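Local coordinates for protein HTH-type transcriptional repressor PhnF (Mycobacterium smegmatis, PDB 3F8M) that represses the phnDCE operon for phosphate uptake when the cell has phosphate available, acting as a DNA-binding transcription factor of the GntR family, at residues Leu129-Val134 / Glu159-Glu164; Thr146-Ala151 / Ile221-Ser226. All coordinates share one frame; numbering follows the deposited sequence. Where two conformers were deposited one is given.

Contact 1. Residues Leu129-Val134 / Glu159-Glu164; sequences LQLERV and ETFDHE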
# COMPACT_ATOMS: atom_id res chain seq x y z
N LEU A 129 -3.49 -8.91 -25.41
CA LEU A 129 -4.89 -8.57 -25.26
C LEU A 129 -4.99 -7.76 -24.00
O LEU A 129 -4.56 -8.24 -22.97
CB LEU A 129 -5.76 -9.83 -25.18
CG LEU A 129 -7.26 -9.64 -24.98
CD1 LEU A 129 -7.85 -8.76 -26.08
CD2 LEU A 129 -8.01 -11.04 -24.90
N GLN A 130 -5.54 -6.55 -24.07
CA GLN A 130 -5.68 -5.71 -22.85
C GLN A 130 -7.14 -5.58 -22.47
O GLN A 130 -7.98 -5.26 -23.31
CB GLN A 130 -5.13 -4.32 -23.10
CG GLN A 130 -5.32 -3.34 -21.91
CD GLN A 130 -4.72 -1.99 -22.18
OE1 GLN A 130 -3.54 -1.79 -21.96
NE2 GLN A 130 -5.54 -1.04 -22.62
N LEU A 131 -7.43 -5.84 -21.19
CA LEU A 131 -8.74 -5.70 -20.65
C LEU A 131 -8.68 -4.50 -19.69
O LEU A 131 -7.85 -4.46 -18.76
CB LEU A 131 -9.12 -6.93 -19.83
CG LEU A 131 -10.44 -6.81 -19.05
CD1 LEU A 131 -11.68 -6.51 -19.96
CD2 LEU A 131 -10.65 -8.08 -18.22
N GLU A 132 -9.58 -3.54 -19.91
CA GLU A 132 -9.72 -2.41 -18.96
C GLU A 132 -11.10 -2.40 -18.40
O GLU A 132 -12.09 -2.57 -19.13
CB GLU A 132 -9.52 -1.08 -19.63
CG GLU A 132 -8.13 -0.65 -19.81
CD GLU A 132 -7.96 0.88 -19.66
OE1 GLU A 132 -8.70 1.66 -20.32
OE2 GLU A 132 -7.03 1.28 -18.94
N ARG A 133 -11.19 -2.28 -17.08
CA ARG A 133 -12.45 -2.33 -16.38
C ARG A 133 -12.38 -1.31 -15.24
O ARG A 133 -11.29 -1.02 -14.71
CB ARG A 133 -12.68 -3.71 -15.78
CG ARG A 133 -12.90 -4.83 -16.85
CD ARG A 133 -13.33 -6.14 -16.25
NE ARG A 133 -12.44 -6.76 -15.29
CZ ARG A 133 -12.68 -7.96 -14.75
NH1 ARG A 133 -11.85 -8.47 -13.87
NH2 ARG A 133 -13.77 -8.63 -15.09
N VAL A 134 -13.56 -0.83 -14.85
CA VAL A 134 -13.75 -0.02 -13.65
C VAL A 134 -14.38 -0.90 -12.55
O VAL A 134 -15.34 -1.63 -12.81
CB VAL A 134 -14.65 1.21 -13.95
CG1 VAL A 134 -14.93 2.04 -12.69
CG2 VAL A 134 -14.03 2.10 -15.03
N GLU A 159 -14.73 -14.65 -25.85
CA GLU A 159 -15.89 -15.53 -26.00
C GLU A 159 -16.27 -16.23 -24.70
O GLU A 159 -17.42 -16.27 -24.31
CB GLU A 159 -15.61 -16.65 -27.02
CG GLU A 159 -15.50 -16.23 -28.47
CD GLU A 159 -15.35 -17.43 -29.40
OE1 GLU A 159 -14.24 -17.59 -29.97
OE2 GLU A 159 -16.33 -18.21 -29.54
N THR A 160 -15.28 -16.82 -24.02
CA THR A 160 -15.55 -17.59 -22.84
C THR A 160 -15.72 -16.72 -21.57
O THR A 160 -16.31 -17.19 -20.58
CB THR A 160 -14.47 -18.62 -22.55
OG1 THR A 160 -13.31 -17.97 -21.99
CG2 THR A 160 -14.11 -19.42 -23.82
N PHE A 161 -15.21 -15.48 -21.62
CA PHE A 161 -15.13 -14.64 -20.40
C PHE A 161 -16.34 -13.74 -20.09
O PHE A 161 -16.67 -12.86 -20.87
CB PHE A 161 -13.87 -13.77 -20.40
CG PHE A 161 -13.63 -13.07 -19.10
CD1 PHE A 161 -13.80 -13.77 -17.89
CD2 PHE A 161 -13.23 -11.72 -19.07
CE1 PHE A 161 -13.58 -13.13 -16.66
CE2 PHE A 161 -13.00 -11.07 -17.83
CZ PHE A 161 -13.19 -11.80 -16.63
N ASP A 162 -16.91 -13.90 -18.91
CA ASP A 162 -17.92 -12.91 -18.45
C ASP A 162 -17.13 -11.70 -17.90
O ASP A 162 -16.50 -11.78 -16.83
CB ASP A 162 -18.83 -13.54 -17.40
CG ASP A 162 -19.71 -12.51 -16.67
OD1 ASP A 162 -19.73 -11.33 -17.04
OD2 ASP A 162 -20.40 -12.92 -15.71
N HIS A 163 -17.13 -10.62 -18.66
CA HIS A 163 -16.32 -9.44 -18.33
C HIS A 163 -16.68 -8.74 -16.99
O HIS A 163 -15.92 -7.93 -16.48
CB HIS A 163 -16.25 -8.47 -19.51
CG HIS A 163 -17.58 -7.88 -19.92
ND1 HIS A 163 -18.28 -7.01 -19.12
CD2 HIS A 163 -18.28 -7.98 -21.07
CE1 HIS A 163 -19.38 -6.62 -19.75
NE2 HIS A 163 -19.40 -7.20 -20.94
N GLU A 164 -17.80 -9.10 -16.38
CA GLU A 164 -18.12 -8.62 -15.04
C GLU A 164 -17.58 -9.51 -13.92
O GLU A 164 -17.62 -9.12 -12.75
CB GLU A 164 -19.63 -8.42 -14.89
CG GLU A 164 -20.18 -7.56 -16.00
CD GLU A 164 -21.50 -6.92 -15.66
OE1 GLU A 164 -22.35 -7.60 -15.04
OE2 GLU A 164 -21.68 -5.74 -16.02
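R133 NH2 gives a hydrogen bond to H163 O, 2.7 Å away, and the same nitrogen also bonds to A165 O, so one arginine terminus ties two carbonyls of the turn that follows helix 157-160. The N-H...O angle is 157°, and H163 O lies 8° from the guanidinium plane, at its edge. Seen from the acceptor, the nitrogen stands well above the carbonyl plane of H163. R133 CG is anti to the carbonyl carbon, and the chain then bends at chi3. R133 CD, too, lies close to the carbonyl, 3.2 Å from H163 O. On the guanidinium, NE forms a salt bridge with E145, a second partner that would offset the charge of this buried arginine. These residues belong to the UTRA domain: strand 127-137 of its antiparallel sheet turns L131 and R133 toward the chain that leaves the helix. F161, the first residue there to lose helical backbone angles, swings its ring in to meet both side chains. Its CG is anti to the backbone N (chi1 -170°); its CZ comes 3.6 Å from R133 NH2, and its CE2 lies 3.8 Å from L131 CD2. The L131 and F161 side chains cross at about a right angle. L131 CD2 also stands 3.7 Å above the plane of the R133 guanidinium, on one face and offset toward the rim. Within the turn, D162 OD1 accepts from E164 N at 3.0 Å, an Asx turn, while L167 of helix 167-173 packs against both R133 and F161.

Contact 2. Residues Thr146-Ala151 / Ile221-Ser226; sequences TTKLPA and IEQRRS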
# COMPACT_ATOMS: atom_id res chain seq x y z
N THR A 146 -6.23 -2.29 -15.49
CA THR A 146 -5.80 -2.46 -16.89
C THR A 146 -4.92 -3.69 -16.90
O THR A 146 -3.83 -3.68 -16.30
CB THR A 146 -5.03 -1.21 -17.32
OG1 THR A 146 -5.84 -0.04 -17.07
CG2 THR A 146 -4.62 -1.30 -18.85
N THR A 147 -5.40 -4.76 -17.52
CA THR A 147 -4.67 -6.02 -17.47
C THR A 147 -4.17 -6.29 -18.88
O THR A 147 -4.95 -6.25 -19.80
CB THR A 147 -5.57 -7.18 -17.04
OG1 THR A 147 -6.11 -6.91 -15.72
CG2 THR A 147 -4.78 -8.52 -16.97
N LYS A 148 -2.86 -6.47 -19.02
CA LYS A 148 -2.25 -6.83 -20.33
C LYS A 148 -1.92 -8.31 -20.28
O LYS A 148 -1.23 -8.76 -19.39
CB LYS A 148 -0.97 -6.04 -20.57
CG LYS A 148 -1.30 -4.59 -20.85
CD LYS A 148 -0.06 -3.76 -20.91
CE LYS A 148 -0.47 -2.29 -21.02
NZ LYS A 148 0.74 -1.45 -21.30
N LEU A 149 -2.41 -9.06 -21.25
CA LEU A 149 -2.27 -10.50 -21.26
C LEU A 149 -1.53 -10.89 -22.54
O LEU A 149 -1.78 -10.29 -23.57
CB LEU A 149 -3.66 -11.15 -21.32
CG LEU A 149 -4.65 -10.86 -20.17
CD1 LEU A 149 -6.08 -11.29 -20.53
CD2 LEU A 149 -4.11 -11.64 -18.93
N PRO A 150 -0.65 -11.90 -22.46
CA PRO A 150 -0.10 -12.48 -23.70
C PRO A 150 -1.24 -13.21 -24.43
O PRO A 150 -1.76 -14.21 -23.91
CB PRO A 150 1.00 -13.43 -23.19
CG PRO A 150 0.55 -13.84 -21.77
CD PRO A 150 -0.10 -12.53 -21.25
N ALA A 151 -1.70 -12.65 -25.55
CA ALA A 151 -2.94 -13.07 -26.24
C ALA A 151 -2.90 -14.52 -26.63
O ALA A 151 -3.95 -15.19 -26.63
CB ALA A 151 -3.17 -12.25 -27.49
N ILE A 221 1.53 -14.73 -16.41
CA ILE A 221 0.09 -14.83 -16.70
C ILE A 221 -0.42 -13.47 -17.24
O ILE A 221 -1.23 -13.43 -18.17
CB ILE A 221 -0.65 -15.24 -15.39
CG1 ILE A 221 -0.27 -16.68 -14.96
CG2 ILE A 221 -2.20 -15.08 -15.45
CD1 ILE A 221 -0.76 -17.03 -13.49
N GLU A 222 0.04 -12.37 -16.62
CA GLU A 222 -0.54 -11.03 -16.81
C GLU A 222 0.43 -10.00 -16.28
O GLU A 222 1.32 -10.31 -15.45
CB GLU A 222 -1.86 -10.85 -16.02
CG GLU A 222 -1.60 -11.02 -14.50
CD GLU A 222 -2.72 -10.62 -13.57
OE1 GLU A 222 -3.74 -10.02 -14.00
OE2 GLU A 222 -2.52 -10.88 -12.36
N GLN A 223 0.30 -8.78 -16.78
CA GLN A 223 0.82 -7.61 -16.07
C GLN A 223 -0.40 -6.75 -15.83
O GLN A 223 -1.11 -6.39 -16.80
CB GLN A 223 1.87 -6.87 -16.94
CG GLN A 223 2.65 -5.80 -16.14
CD GLN A 223 1.85 -4.54 -15.83
OE1 GLN A 223 1.13 -4.03 -16.69
NE2 GLN A 223 2.02 -4.00 -14.60
N ARG A 224 -0.64 -6.36 -14.57
CA ARG A 224 -1.88 -5.66 -14.26
C ARG A 224 -1.51 -4.34 -13.53
O ARG A 224 -0.72 -4.36 -12.54
CB ARG A 224 -2.78 -6.58 -13.40
CG ARG A 224 -4.23 -5.98 -13.00
CD ARG A 224 -4.99 -6.95 -12.08
NE ARG A 224 -4.44 -6.87 -10.72
CZ ARG A 224 -4.83 -7.58 -9.66
NH1 ARG A 224 -5.80 -8.49 -9.71
NH2 ARG A 224 -4.23 -7.37 -8.50
N ARG A 225 -2.09 -3.25 -14.02
CA ARG A 225 -2.02 -1.93 -13.37
C ARG A 225 -3.39 -1.64 -12.76
O ARG A 225 -4.42 -1.71 -13.46
CB ARG A 225 -1.67 -0.89 -14.42
CG ARG A 225 -1.52 0.56 -13.90
CD ARG A 225 -1.50 1.50 -15.09
NE ARG A 225 -1.22 2.88 -14.73
CZ ARG A 225 -2.12 3.84 -14.52
NH1 ARG A 225 -3.43 3.62 -14.56
NH2 ARG A 225 -1.67 5.07 -14.22
N SER A 226 -3.44 -1.28 -11.47
CA SER A 226 -4.72 -0.95 -10.85
C SER A 226 -4.57 0.43 -10.20
O SER A 226 -3.63 0.63 -9.44
CB SER A 226 -5.05 -2.00 -9.81
OG SER A 226 -4.89 -3.32 -10.34
O HOH W 1 -5.11 1.21 -14.73
O HOH W 2 -1.29 -3.06 -17.62
O HOH W 3 -6.15 -9.06 -13.98
O HOH W 4 2.72 -2.50 -18.76
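T147 and R224 face each other as an antiparallel non-hydrogen-bonded pair, and here the strands pack closely: T147 OG1 lies 3.4 Å from R224 CG, and the CA atoms are 4.3 Å apart. T147 CG2, anti to the backbone N, reaches E222 OE1 at 3.5 Å. L149 CD2 continues this row, 3.8 Å from E222 CB. A water spans T147 OG1 and E222 OE1, and the other carboxylate oxygen, OE2, bonds to S213 OG. Flanking T147-R224 are two hydrogen-bonded pairs, T146 with R225 and K148 with Q223, each closed by two nearly straight bonds; K148 N to Q223 O measures 2.8 Å. The T146, K148, Q223 and R225 side chains occupy the other face, where contact is looser and water does much of the joining. One water donates to T146 OG1 and accepts from R225 NH1, which lies 2.9 Å from it; T146 OG1 also bonds to E132, and R225 NH1 forms a salt bridge with E194. A second water lies between T146 O and Q223 OE1, 2.8 Å from the latter. A third donates to Q223 OE1 and is only weakly bonded by K148 NZ. The two strands are central neighbours in the six-stranded UTRA sheet, between strands 127-137 and 206-214, while K148, P150 and Q223 touch helix 114-120.

Contacts 1 and 2 have centres 11 Å apart and both reach the same antiparallel sheet of the UTRA domain, contact 1 through strand 127-137 alone. That strand neighbours strand 140-150 of contact 2, which in turn pairs with strand 220-229. The two contacts meet directly: L131 O and T147 N, 2.8 Å apart, form a probable hydrogen bond, and E132 touches T146 beside it. Along the chain their segments alternate, 129-134, 146-151, 159-164 and then 221-226. Contact 2 thus joins strands distant in sequence, whereas contact 1 brings the turn after helix 157-160 back against the sheet, in the UTRA domain rather than in the winged helix-turn-helix domain, which is predicted to carry the DNA-binding motif.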